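Local coordinates for protein cyanuric acid amidohydrolase (Azorhizobium caulinodans, PDB 4NQ3) that hydrolyses cyanuric acid, opening its s-triazine ring to give carboxybiuret, a step in the breakdown of herbicides such as atrazine, at residues 108-113 with 137-142; 149-153 with 250-254; 257-261 with 293-297; 276-282 with 324-329. One frame throughout, in Å; residues are numbered along the deposited sequence.

The four contacts illustrate how one repeated alpha/beta plan is packed and joined. Contact 1 lays a helix on the sheet that also holds strand 150-157 of contact 2, and the two touch where Met139 CG lies 4.1 Å from Val150 CG2. Contact 2 passes from that sheet to the one shared with contact 4, their centres about 17 Å apart. Contacts 3 and 4 alternate along the chain and both touch a second subunit of the tetramer. No contact residue belongs to the barbituric acid pocket: the side chain of Phe152 is about 11 Å from the ligand and that of His113 about 9 Å from catalytic Lys156, whereas the Glu329 side chain is about 3 Å from a magnesium ion.

Contact 1. Residues 108-113 with 137-142; sequences AIGRAH and RAMAAA. With SO4 (sulfate ion), chain F; SO4 (sulfate ion), chain D.
The guanidinium group of Arg137 is used edge-on: NH1 gives one hydrogen bond to the backbone O of His113 (2.9 Å, 156° at the hydrogen) and another to O1 of the chain F sulfate at 2.7 Å. A bend in the arginine chain, chi3 -89°, turns this edge toward the strand's end, while the Ala112 methyl approaches the group obliquely. The His113 ring also turns an edge to that sulfate, with O4 in its plane, but its NE2 bonds to Glu73 O. The side chain of Arg111 leaves the strand away from the helix, and its guanidinium edge faces the chain D sulfate: NE donates to O4 at 2.8 Å and NH2 to O3 at 3.0 Å. A serine here would probably leave that sulfate without its two-pronged charged partner.

Beneath these polar groups, strand and helix pack on very small residues. Gly110 CA points a C-H at Ala138 O, 3.5 Å away, and a side chain at this glycine would run into that oxygen. Two residues on, on the same side of the strand, Ala112 CB rests on Ala138 CB at 3.7 Å, so the segment axes approach to 5.9 Å. The chemistry is thus divided: an apolar seam of glycine and alanine seats helix 125-141 on the sheet, whereas the arginines form basic spots that hold sulfates, probably acquired from the crystallisation liquor.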
loop_
_atom_site.group_PDB
_atom_site.type_symbol
_atom_site.label_atom_id
_atom_site.label_comp_id
_atom_site.label_asym_id
_atom_site.label_seq_id
_atom_site.Cartn_x
_atom_site.Cartn_y
_atom_site.Cartn_z
ATOM N N ALA A 108 -9.597 17.228 -35.024
ATOM C CA ALA A 108 -9.744 18.603 -34.552
ATOM C C ALA A 108 -9.606 18.622 -33.035
ATOM O O ALA A 108 -9.993 17.664 -32.364
ATOM C CB ALA A 108 -11.071 19.185 -34.970
ATOM N N ILE A 109 -9.085 19.731 -32.511
ATOM C CA ILE A 109 -8.786 19.907 -31.099
ATOM C C ILE A 109 -9.306 21.226 -30.574
ATOM O O ILE A 109 -9.082 22.269 -31.181
ATOM C CB ILE A 109 -7.294 19.897 -30.850
ATOM C CG1 ILE A 109 -6.662 18.649 -31.442
ATOM C CG2 ILE A 109 -6.997 20.021 -29.357
ATOM C CD1 ILE A 109 -5.214 18.850 -31.672
ATOM N N GLY A 110 -10.006 21.196 -29.449
ATOM C CA GLY A 110 -10.457 22.434 -28.829
ATOM C C GLY A 110 -10.180 22.407 -27.342
ATOM O O GLY A 110 -10.204 21.338 -26.718
ATOM N N ARG A 111 -9.887 23.559 -26.758
ATOM C CA ARG A 111 -9.616 23.574 -25.329
ATOM C C ARG A 111 -10.483 24.629 -24.689
ATOM O O ARG A 111 -10.977 25.505 -25.385
ATOM C CB ARG A 111 -8.144 23.876 -25.040
ATOM C CG ARG A 111 -7.696 25.043 -25.793
ATOM C CD ARG A 111 -6.493 25.698 -25.230
ATOM N NE ARG A 111 -6.127 26.788 -26.128
ATOM C CZ ARG A 111 -4.942 27.382 -26.144
ATOM N NH1 ARG A 111 -3.996 26.974 -25.301
ATOM N NH2 ARG A 111 -4.694 28.365 -27.019
ATOM N N ALA A 112 -10.604 24.572 -23.364
ATOM C CA ALA A 112 -11.325 25.568 -22.582
ATOM C C ALA A 112 -10.961 25.383 -21.113
ATOM O O ALA A 112 -10.544 24.294 -20.715
ATOM C CB ALA A 112 -12.822 25.449 -22.786
ATOM N N HIS A 113 -11.139 26.440 -20.319
ATOM C CA HIS A 113 -10.795 26.472 -18.891
ATOM C C HIS A 113 -12.034 26.869 -18.129
ATOM O O HIS A 113 -13.050 27.246 -18.730
ATOM C CB HIS A 113 -9.677 27.479 -18.624
ATOM C CG HIS A 113 -8.470 27.233 -19.466
ATOM N ND1 HIS A 113 -7.289 26.724 -18.961
ATOM C CD2 HIS A 113 -8.285 27.369 -20.802
ATOM C CE1 HIS A 113 -6.420 26.582 -19.951
ATOM N NE2 HIS A 113 -7.002 26.964 -21.078
ATOM N N ARG A 137 -17.836 25.701 -25.075
ATOM C CA ARG A 137 -16.780 26.606 -25.525
ATOM C C ARG A 137 -15.668 25.881 -26.256
ATOM O O ARG A 137 -15.293 26.281 -27.349
ATOM C CB ARG A 137 -16.191 27.387 -24.351
ATOM C CG ARG A 137 -16.993 28.624 -23.969
ATOM C CD ARG A 137 -16.331 29.400 -22.853
ATOM N NE ARG A 137 -16.779 28.903 -21.562
ATOM C CZ ARG A 137 -15.969 28.591 -20.563
ATOM N NH1 ARG A 137 -14.655 28.706 -20.718
ATOM N NH2 ARG A 137 -16.471 28.148 -19.422
ATOM N N ALA A 138 -15.142 24.813 -25.670
ATOM C CA ALA A 138 -14.069 24.085 -26.332
ATOM C C ALA A 138 -14.524 23.511 -27.676
ATOM O O ALA A 138 -13.761 23.518 -28.645
ATOM C CB ALA A 138 -13.557 22.980 -25.445
HETATM N N MSE A 139 -15.762 23.017 -27.730
HETATM C CA MSE A 139 -16.347 22.532 -28.977
HETATM C C MSE A 139 -16.261 23.586 -30.068
HETATM O O MSE A 139 -15.785 23.326 -31.177
HETATM C CB MSE A 139 -17.808 22.133 -28.773
HETATM C CG MSE A 139 -18.014 20.706 -28.320
HETATM SE SE MSE A 139 -19.905 20.332 -28.198
HETATM C CE MSE A 139 -20.336 20.342 -30.089
ATOM N N ALA A 140 -16.746 24.777 -29.745
ATOM C CA ALA A 140 -16.673 25.903 -30.648
ATOM C C ALA A 140 -15.240 26.195 -31.106
ATOM O O ALA A 140 -14.993 26.457 -32.273
ATOM C CB ALA A 140 -17.257 27.113 -29.984
ATOM N N ALA A 141 -14.306 26.213 -30.170
ATOM C CA ALA A 141 -12.922 26.506 -30.493
ATOM C C ALA A 141 -12.325 25.468 -31.440
ATOM O O ALA A 141 -11.402 25.763 -32.192
ATOM C CB ALA A 141 -12.105 26.588 -29.220
ATOM N N ALA A 142 -12.865 24.256 -31.399
ATOM C CA ALA A 142 -12.424 23.182 -32.281
ATOM C C ALA A 142 -13.026 23.338 -33.678
ATOM O O ALA A 142 -12.608 22.664 -34.622
ATOM C CB ALA A 142 -12.801 21.828 -31.701
HETATM S S SO4 F . -12.002 29.565 -22.111
HETATM O O1 SO4 F . -13.297 29.716 -22.780
HETATM O O2 SO4 F . -11.580 30.815 -21.478
HETATM O O3 SO4 F . -12.133 28.559 -21.062
HETATM O O4 SO4 F . -11.001 29.161 -23.103
HETATM S S SO4 D . -7.714 29.045 -29.018
HETATM O O1 SO4 D . -8.067 30.398 -28.573
HETATM O O2 SO4 D . -8.590 28.575 -30.101
HETATM O O3 SO4 D . -6.317 29.049 -29.473
HETATM O O4 SO4 D . -7.891 28.147 -27.872
HETATM O O HOH W 1 -8.344 24.935 -31.839
#

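Contact 2. Residues 149-153 with 250-254; sequences DVHFV and AIAHG
His151, Ile251 and His253 carry this contact between strand 150-157 and strand 249-256, which belong to different four-stranded sheets and whose segments run at 75° to each other. The imidazoles meet through their ND1 atoms, 3.0 Å apart in a bent hydrogen bond for which either could be the donor. Their planes stand at 73°, and they meet rim to rim, with ND1 of His151 in the plane of the His253 ring but ND1 of His253 oblique to that of His151. For His253, chi1 of 85° sets the ring between its backbone N and carbonyl carbon, where one face receives the carbonyl oxygen of His151.

The backbone O of Ile251 sits 3.8 Å above the centre of the His151 imidazole, and its CG2 methyl slides along the same side chain, 3.7 Å from CB. The CD1 end reaches on to CB of Phe152. His151 and Phe152 together form a classic beta bulge opposite Leu239.

An ND1-to-ND1 bond needs a proton on one ring and a lone pair on the other. Were both rings doubly protonated, neither would have a lone pair to accept with, so the bond probably favours at least one neutral ring where the two sheets join.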
loop_
_atom_site.group_PDB
_atom_site.type_symbol
_atom_site.label_atom_id
_atom_site.label_comp_id
_atom_site.label_asym_id
_atom_site.label_seq_id
_atom_site.Cartn_x
_atom_site.Cartn_y
_atom_site.Cartn_z
ATOM N N ASP A 149 -19.727 14.640 -34.086
ATOM C CA ASP A 149 -18.368 14.769 -34.576
ATOM C C ASP A 149 -17.380 14.899 -33.428
ATOM O O ASP A 149 -16.186 15.033 -33.657
ATOM C CB ASP A 149 -18.241 15.967 -35.517
ATOM C CG ASP A 149 -18.896 15.713 -36.861
ATOM O OD1 ASP A 149 -18.841 14.556 -37.342
ATOM O OD2 ASP A 149 -19.463 16.664 -37.438
ATOM N N VAL A 150 -17.877 14.858 -32.198
ATOM C CA VAL A 150 -17.011 14.828 -31.028
ATOM C C VAL A 150 -16.722 13.384 -30.661
ATOM O O VAL A 150 -17.629 12.576 -30.545
ATOM C CB VAL A 150 -17.654 15.559 -29.828
ATOM C CG1 VAL A 150 -16.898 15.270 -28.553
ATOM C CG2 VAL A 150 -17.713 17.065 -30.089
ATOM N N HIS A 151 -15.458 13.063 -30.428
ATOM C CA HIS A 151 -15.086 11.675 -30.176
ATOM C C HIS A 151 -14.545 11.410 -28.787
ATOM O O HIS A 151 -14.549 10.277 -28.327
ATOM C CB HIS A 151 -14.071 11.215 -31.216
ATOM C CG HIS A 151 -14.703 10.913 -32.530
ATOM N ND1 HIS A 151 -15.175 9.656 -32.848
ATOM C CD2 HIS A 151 -14.999 11.709 -33.583
ATOM C CE1 HIS A 151 -15.719 9.689 -34.050
ATOM N NE2 HIS A 151 -15.629 10.922 -34.515
ATOM N N PHE A 152 -14.108 12.454 -28.105
ATOM C CA PHE A 152 -13.499 12.283 -26.813
ATOM C C PHE A 152 -13.400 13.617 -26.102
ATOM O O PHE A 152 -12.910 14.572 -26.670
ATOM C CB PHE A 152 -12.131 11.682 -27.003
ATOM C CG PHE A 152 -11.523 11.160 -25.759
ATOM C CD1 PHE A 152 -11.884 9.913 -25.281
ATOM C CD2 PHE A 152 -10.549 11.896 -25.088
ATOM C CE1 PHE A 152 -11.307 9.399 -24.148
ATOM C CE2 PHE A 152 -9.961 11.390 -23.931
ATOM C CZ PHE A 152 -10.339 10.130 -23.464
ATOM N N VAL A 153 -13.930 13.711 -24.893
ATOM C CA VAL A 153 -13.779 14.933 -24.119
ATOM C C VAL A 153 -13.040 14.644 -22.817
ATOM O O VAL A 153 -13.563 13.965 -21.930
ATOM C CB VAL A 153 -15.126 15.578 -23.829
ATOM C CG1 VAL A 153 -14.934 16.883 -23.064
ATOM C CG2 VAL A 153 -15.817 15.833 -25.137
ATOM N N ALA A 250 -6.704 10.996 -37.779
ATOM C CA ALA A 250 -8.131 10.901 -37.446
ATOM C C ALA A 250 -8.316 10.289 -36.057
ATOM O O ALA A 250 -7.371 9.735 -35.471
ATOM C CB ALA A 250 -8.870 10.089 -38.461
ATOM N N ILE A 251 -9.532 10.371 -35.533
ATOM C CA ILE A 251 -9.803 9.784 -34.231
ATOM C C ILE A 251 -11.063 8.965 -34.345
ATOM O O ILE A 251 -11.988 9.346 -35.056
ATOM C CB ILE A 251 -9.948 10.867 -33.124
ATOM C CG1 ILE A 251 -10.068 10.234 -31.738
ATOM C CG2 ILE A 251 -11.125 11.806 -33.413
ATOM C CD1 ILE A 251 -10.017 11.241 -30.596
ATOM N N ALA A 252 -11.071 7.813 -33.688
ATOM C CA ALA A 252 -12.250 6.965 -33.605
ATOM C C ALA A 252 -12.408 6.603 -32.141
ATOM O O ALA A 252 -11.446 6.724 -31.379
ATOM C CB ALA A 252 -12.090 5.733 -34.466
ATOM N N HIS A 253 -13.603 6.185 -31.731
ATOM C CA HIS A 253 -13.838 5.833 -30.327
ATOM C C HIS A 253 -14.906 4.770 -30.196
ATOM O O HIS A 253 -15.687 4.549 -31.119
ATOM C CB HIS A 253 -14.280 7.047 -29.509
ATOM C CG HIS A 253 -15.752 7.297 -29.581
ATOM N ND1 HIS A 253 -16.347 7.944 -30.646
ATOM C CD2 HIS A 253 -16.756 6.960 -28.734
ATOM C CE1 HIS A 253 -17.653 8.008 -30.444
ATOM N NE2 HIS A 253 -17.928 7.418 -29.292
ATOM N N GLY A 254 -14.987 4.181 -29.007
ATOM C CA GLY A 254 -15.985 3.176 -28.697
ATOM C C GLY A 254 -16.133 3.038 -27.194
ATOM O O GLY A 254 -15.392 3.670 -26.439
#

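Contact 3. Residues 257-261 with 293-297; sequences ADAID and RIRGK
Asp258 and Arg295 form the tight half of this contact. Arg295 NE donates to Asp258 OD2 at 3.0 Å and 157°, in the guanidinium plane and on the syn lone pair of the acid. The second prong, from NH2 to Asp258 OD1, is weak at 3.4 Å, as expected of planes turned 45° against each other. Over one face of the guanidinium lies Ile260, with CG1 3.7 Å above its centre at CZ, so an aliphatic branch and a carboxylate hold the same flat group from different directions. The arginine reaches this place with its chain extended from CG to NE, and NH1 continues to Gly326 O of a second subunit.

Beside it the apolar contact is longer but buried: Ile294 CD1 meets Ala259 CB at 4.0 Å, and Ala259 and Ile260 rest on Phe316 of helix 309-325. The solvent side is the hairpin, where Arg293, Gly296 and much of Arg295 are exposed.

Asp258 OD1 also accepts from Ile260 N at 3.3 Å, from above the carboxylate plane. Replacing Asp258 by an alanine would probably leave the guanidinium without its acidic mate and the loop without this internal bond.

The acid's side chain is about 9 Å from a bound magnesium ion. Structurally, an Asx turn and a type I beta turn that both start at Asp258 face a beta hairpin closed by a type I' turn, whose Arg295 and Gly296 have the positive phi that this turn requires.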
loop_
_atom_site.group_PDB
_atom_site.type_symbol
_atom_site.label_atom_id
_atom_site.label_comp_id
_atom_site.label_asym_id
_atom_site.label_seq_id
_atom_site.Cartn_x
_atom_site.Cartn_y
_atom_site.Cartn_z
ATOM N N ALA A 257 -17.684 -2.399 -22.816
ATOM C CA ALA A 257 -18.832 -2.851 -22.041
ATOM C C ALA A 257 -18.382 -3.234 -20.634
ATOM O O ALA A 257 -19.086 -2.990 -19.642
ATOM C CB ALA A 257 -19.489 -3.997 -22.726
ATOM N N ASP A 258 -17.200 -3.838 -20.557
ATOM C CA ASP A 258 -16.553 -4.097 -19.275
ATOM C C ASP A 258 -15.018 -4.068 -19.412
ATOM O O ASP A 258 -14.477 -3.689 -20.460
ATOM C CB ASP A 258 -17.025 -5.423 -18.675
ATOM C CG ASP A 258 -16.859 -6.588 -19.616
ATOM O OD1 ASP A 258 -15.903 -6.570 -20.424
ATOM O OD2 ASP A 258 -17.695 -7.527 -19.547
ATOM N N ALA A 259 -14.337 -4.474 -18.343
ATOM C CA ALA A 259 -12.896 -4.289 -18.214
ATOM C C ALA A 259 -12.098 -5.144 -19.188
ATOM O O ALA A 259 -10.917 -4.896 -19.398
ATOM C CB ALA A 259 -12.454 -4.558 -16.788
ATOM N N ILE A 260 -12.710 -6.154 -19.784
ATOM C CA ILE A 260 -11.944 -6.959 -20.723
ATOM C C ILE A 260 -12.548 -6.926 -22.121
ATOM O O ILE A 260 -12.235 -7.767 -22.974
ATOM C CB ILE A 260 -11.813 -8.414 -20.259
ATOM C CG1 ILE A 260 -13.189 -9.030 -20.040
ATOM C CG2 ILE A 260 -10.966 -8.499 -19.000
ATOM C CD1 ILE A 260 -13.119 -10.435 -19.577
ATOM N N ASP A 261 -13.387 -5.924 -22.366
ATOM C CA ASP A 261 -14.017 -5.771 -23.670
ATOM C C ASP A 261 -13.093 -5.006 -24.615
ATOM O O ASP A 261 -13.127 -3.776 -24.662
ATOM C CB ASP A 261 -15.361 -5.055 -23.531
ATOM C CG ASP A 261 -16.129 -5.009 -24.835
ATOM O OD1 ASP A 261 -15.913 -5.919 -25.672
ATOM O OD2 ASP A 261 -16.945 -4.072 -25.016
ATOM N N ARG A 293 -18.622 -7.848 -9.886
ATOM C CA ARG A 293 -18.389 -8.982 -10.785
ATOM C C ARG A 293 -17.991 -8.533 -12.185
ATOM O O ARG A 293 -18.387 -7.460 -12.637
ATOM C CB ARG A 293 -19.642 -9.881 -10.885
ATOM C CG ARG A 293 -20.297 -10.259 -9.558
ATOM C CD ARG A 293 -21.376 -11.333 -9.720
ATOM N NE ARG A 293 -21.774 -11.905 -8.423
ATOM C CZ ARG A 293 -21.344 -13.078 -7.929
ATOM N NH1 ARG A 293 -20.505 -13.851 -8.619
ATOM N NH2 ARG A 293 -21.767 -13.490 -6.736
ATOM N N ILE A 294 -17.199 -9.364 -12.862
ATOM C CA ILE A 294 -16.989 -9.238 -14.299
ATOM C C ILE A 294 -17.460 -10.527 -14.986
ATOM O O ILE A 294 -16.898 -11.613 -14.752
ATOM C CB ILE A 294 -15.515 -8.960 -14.644
ATOM C CG1 ILE A 294 -15.032 -7.718 -13.885
ATOM C CG2 ILE A 294 -15.333 -8.827 -16.158
ATOM C CD1 ILE A 294 -13.587 -7.366 -14.121
ATOM N N ARG A 295 -18.492 -10.386 -15.825
ATOM C CA ARG A 295 -19.105 -11.493 -16.573
ATOM C C ARG A 295 -19.433 -12.678 -15.665
ATOM O O ARG A 295 -19.152 -13.828 -16.000
ATOM C CB ARG A 295 -18.199 -11.916 -17.734
ATOM C CG ARG A 295 -17.904 -10.767 -18.702
ATOM C CD ARG A 295 -17.149 -11.193 -19.944
ATOM N NE ARG A 295 -16.904 -10.070 -20.845
ATOM C CZ ARG A 295 -16.146 -10.127 -21.944
ATOM N NH1 ARG A 295 -15.542 -11.264 -22.267
ATOM N NH2 ARG A 295 -15.977 -9.045 -22.715
ATOM N N GLY A 296 -20.053 -12.363 -14.527
ATOM C CA GLY A 296 -20.504 -13.322 -13.541
ATOM C C GLY A 296 -19.486 -13.656 -12.465
ATOM O O GLY A 296 -19.859 -14.123 -11.385
ATOM N N LYS A 297 -18.207 -13.386 -12.737
ATOM C CA LYS A 297 -17.107 -13.817 -11.865
ATOM C C LYS A 297 -16.753 -12.688 -10.908
ATOM O O LYS A 297 -16.601 -11.552 -11.343
ATOM C CB LYS A 297 -15.881 -14.201 -12.699
ATOM C CG LYS A 297 -16.176 -15.164 -13.850
ATOM C CD LYS A 297 -16.675 -16.523 -13.372
ATOM C CE LYS A 297 -17.040 -17.435 -14.549
ATOM N NZ LYS A 297 -15.874 -17.727 -15.450
#

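Contact 4. Residues 276-282 with 324-329; sequences AGEATIV and VVGHTE
His327 and Val325 both meet Thr280 from either side of Gly326, whose positive phi marks the end of helix 309-325; Thr280 closes a type I beta turn from Gly277 that leads into strand 281-286. The imidazole of His327 is directed edge first at the strand's entry: NE2 donates to Thr280 O at 3.1 Å, with the oxygen tilted 16° from the ring plane. At its other nitrogen, ND1 accepts from Glu329 N, also 3.1 Å away; the two bonds probably fix the ring's rotation, consistent with the proton on NE2. Over one face, offset toward the rim, lies the carbonyl oxygen of Glu278.

Val325 offers its CG2 branch, set anti to the backbone N by a chi1 of 69°. This methyl lies 3.5 Å from Thr280 CB and meets Val282 CG2 tip to tip at 4.1 Å.

The acidic edge is held by outside charges: Glu329 OE1 pairs with Arg8, the poorly ordered Glu278 with Lys297 of a second subunit, and a magnesium ion lies about 3 Å from the Glu329 side chain. They probably ease the 4.4 Å approach of Glu278 OE2 to Glu329 OE1. Within the turn, Gly277 N donates to Thr280 OG1 at 3.0 Å.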
loop_
_atom_site.group_PDB
_atom_site.type_symbol
_atom_site.label_atom_id
_atom_site.label_comp_id
_atom_site.label_asym_id
_atom_site.label_seq_id
_atom_site.Cartn_x
_atom_site.Cartn_y
_atom_site.Cartn_z
ATOM N N ALA A 276 -2.793 -2.000 -35.339
ATOM C CA ALA A 276 -2.072 -1.832 -34.087
ATOM C C ALA A 276 -0.562 -1.771 -34.317
ATOM O O ALA A 276 0.006 -2.551 -35.093
ATOM C CB ALA A 276 -2.427 -2.957 -33.115
ATOM N N GLY A 277 0.084 -0.829 -33.641
ATOM C CA GLY A 277 1.519 -0.671 -33.745
ATOM C C GLY A 277 1.994 0.334 -32.721
ATOM O O GLY A 277 1.176 0.972 -32.047
ATOM N N GLU A 278 3.314 0.475 -32.604
ATOM C CA GLU A 278 3.902 1.385 -31.636
ATOM C C GLU A 278 3.268 2.760 -31.786
ATOM O O GLU A 278 3.039 3.456 -30.808
ATOM C CB GLU A 278 5.426 1.448 -31.815
ATOM C CG GLU A 278 6.204 2.013 -30.616
ATOM C CD GLU A 278 6.473 3.509 -30.714
ATOM O OE1 GLU A 278 6.188 4.110 -31.775
ATOM O OE2 GLU A 278 6.964 4.090 -29.721
ATOM N N ALA A 279 2.889 3.106 -33.005
ATOM C CA ALA A 279 2.373 4.441 -33.282
ATOM C C ALA A 279 0.930 4.662 -32.836
ATOM O O ALA A 279 0.498 5.802 -32.714
ATOM C CB ALA A 279 2.503 4.746 -34.751
ATOM N N THR A 280 0.168 3.597 -32.617
ATOM C CA THR A 280 -1.227 3.772 -32.192
ATOM C C THR A 280 -1.307 4.550 -30.866
ATOM O O THR A 280 -0.584 4.262 -29.911
ATOM C CB THR A 280 -1.942 2.424 -32.003
ATOM O OG1 THR A 280 -1.683 1.565 -33.123
ATOM C CG2 THR A 280 -3.432 2.641 -31.849
ATOM N N ILE A 281 -2.161 5.560 -30.821
ATOM C CA ILE A 281 -2.388 6.304 -29.596
ATOM C C ILE A 281 -3.698 5.852 -28.965
ATOM O O ILE A 281 -4.741 5.876 -29.634
ATOM C CB ILE A 281 -2.467 7.795 -29.878
ATOM C CG1 ILE A 281 -1.124 8.312 -30.368
ATOM C CG2 ILE A 281 -2.964 8.548 -28.647
ATOM C CD1 ILE A 281 -1.195 9.741 -30.753
ATOM N N VAL A 282 -3.671 5.472 -27.689
ATOM C CA VAL A 282 -4.881 4.973 -27.032
ATOM C C VAL A 282 -5.221 5.771 -25.786
ATOM O O VAL A 282 -4.359 5.989 -24.942
ATOM C CB VAL A 282 -4.743 3.488 -26.641
ATOM C CG1 VAL A 282 -6.076 2.947 -26.167
ATOM C CG2 VAL A 282 -4.218 2.672 -27.822
ATOM N N VAL A 324 -3.418 -5.863 -26.977
ATOM C CA VAL A 324 -4.042 -5.742 -28.283
ATOM C C VAL A 324 -3.212 -4.842 -29.162
ATOM O O VAL A 324 -3.011 -5.099 -30.350
ATOM C CB VAL A 324 -5.476 -5.166 -28.187
ATOM C CG1 VAL A 324 -6.015 -4.840 -29.567
ATOM C CG2 VAL A 324 -6.405 -6.142 -27.445
ATOM N N VAL A 325 -2.733 -3.763 -28.574
ATOM C CA VAL A 325 -2.124 -2.725 -29.373
ATOM C C VAL A 325 -0.602 -2.924 -29.415
ATOM O O VAL A 325 0.088 -2.299 -30.208
ATOM C CB VAL A 325 -2.533 -1.329 -28.828
ATOM C CG1 VAL A 325 -1.899 -1.080 -27.488
ATOM C CG2 VAL A 325 -2.165 -0.240 -29.793
ATOM N N GLY A 326 -0.080 -3.833 -28.596
ATOM C CA GLY A 326 1.323 -4.208 -28.704
ATOM C C GLY A 326 2.398 -3.362 -28.030
ATOM O O GLY A 326 3.590 -3.615 -28.199
ATOM N N HIS A 327 1.992 -2.347 -27.275
ATOM C CA HIS A 327 2.942 -1.535 -26.518
ATOM C C HIS A 327 2.310 -0.985 -25.262
ATOM O O HIS A 327 1.114 -1.141 -25.046
ATOM C CB HIS A 327 3.484 -0.400 -27.365
ATOM C CG HIS A 327 2.480 0.659 -27.683
ATOM N ND1 HIS A 327 2.399 1.842 -26.979
ATOM C CD2 HIS A 327 1.537 0.731 -28.654
ATOM C CE1 HIS A 327 1.441 2.594 -27.498
ATOM N NE2 HIS A 327 0.903 1.942 -28.516
ATOM N N THR A 328 3.121 -0.366 -24.415
ATOM C CA THR A 328 2.643 0.015 -23.098
ATOM C C THR A 328 2.573 1.512 -22.891
ATOM O O THR A 328 2.269 1.969 -21.795
ATOM C CB THR A 328 3.516 -0.574 -22.024
ATOM O OG1 THR A 328 4.851 -0.111 -22.232
ATOM C CG2 THR A 328 3.467 -2.098 -22.095
ATOM N N GLU A 329 2.852 2.284 -23.933
ATOM C CA GLU A 329 2.784 3.737 -23.807
ATOM C C GLU A 329 1.352 4.189 -24.110
ATOM O O GLU A 329 1.109 4.875 -25.088
ATOM C CB GLU A 329 3.783 4.424 -24.749
ATOM C CG GLU A 329 4.581 5.585 -24.156
ATOM C CD GLU A 329 5.755 5.987 -25.052
ATOM O OE1 GLU A 329 5.506 6.284 -26.240
ATOM O OE2 GLU A 329 6.927 5.977 -24.593
HETATM O O HOH W 2 6.747 6.985 -29.281
HETATM O O HOH W 3 -0.683 6.178 -26.464
#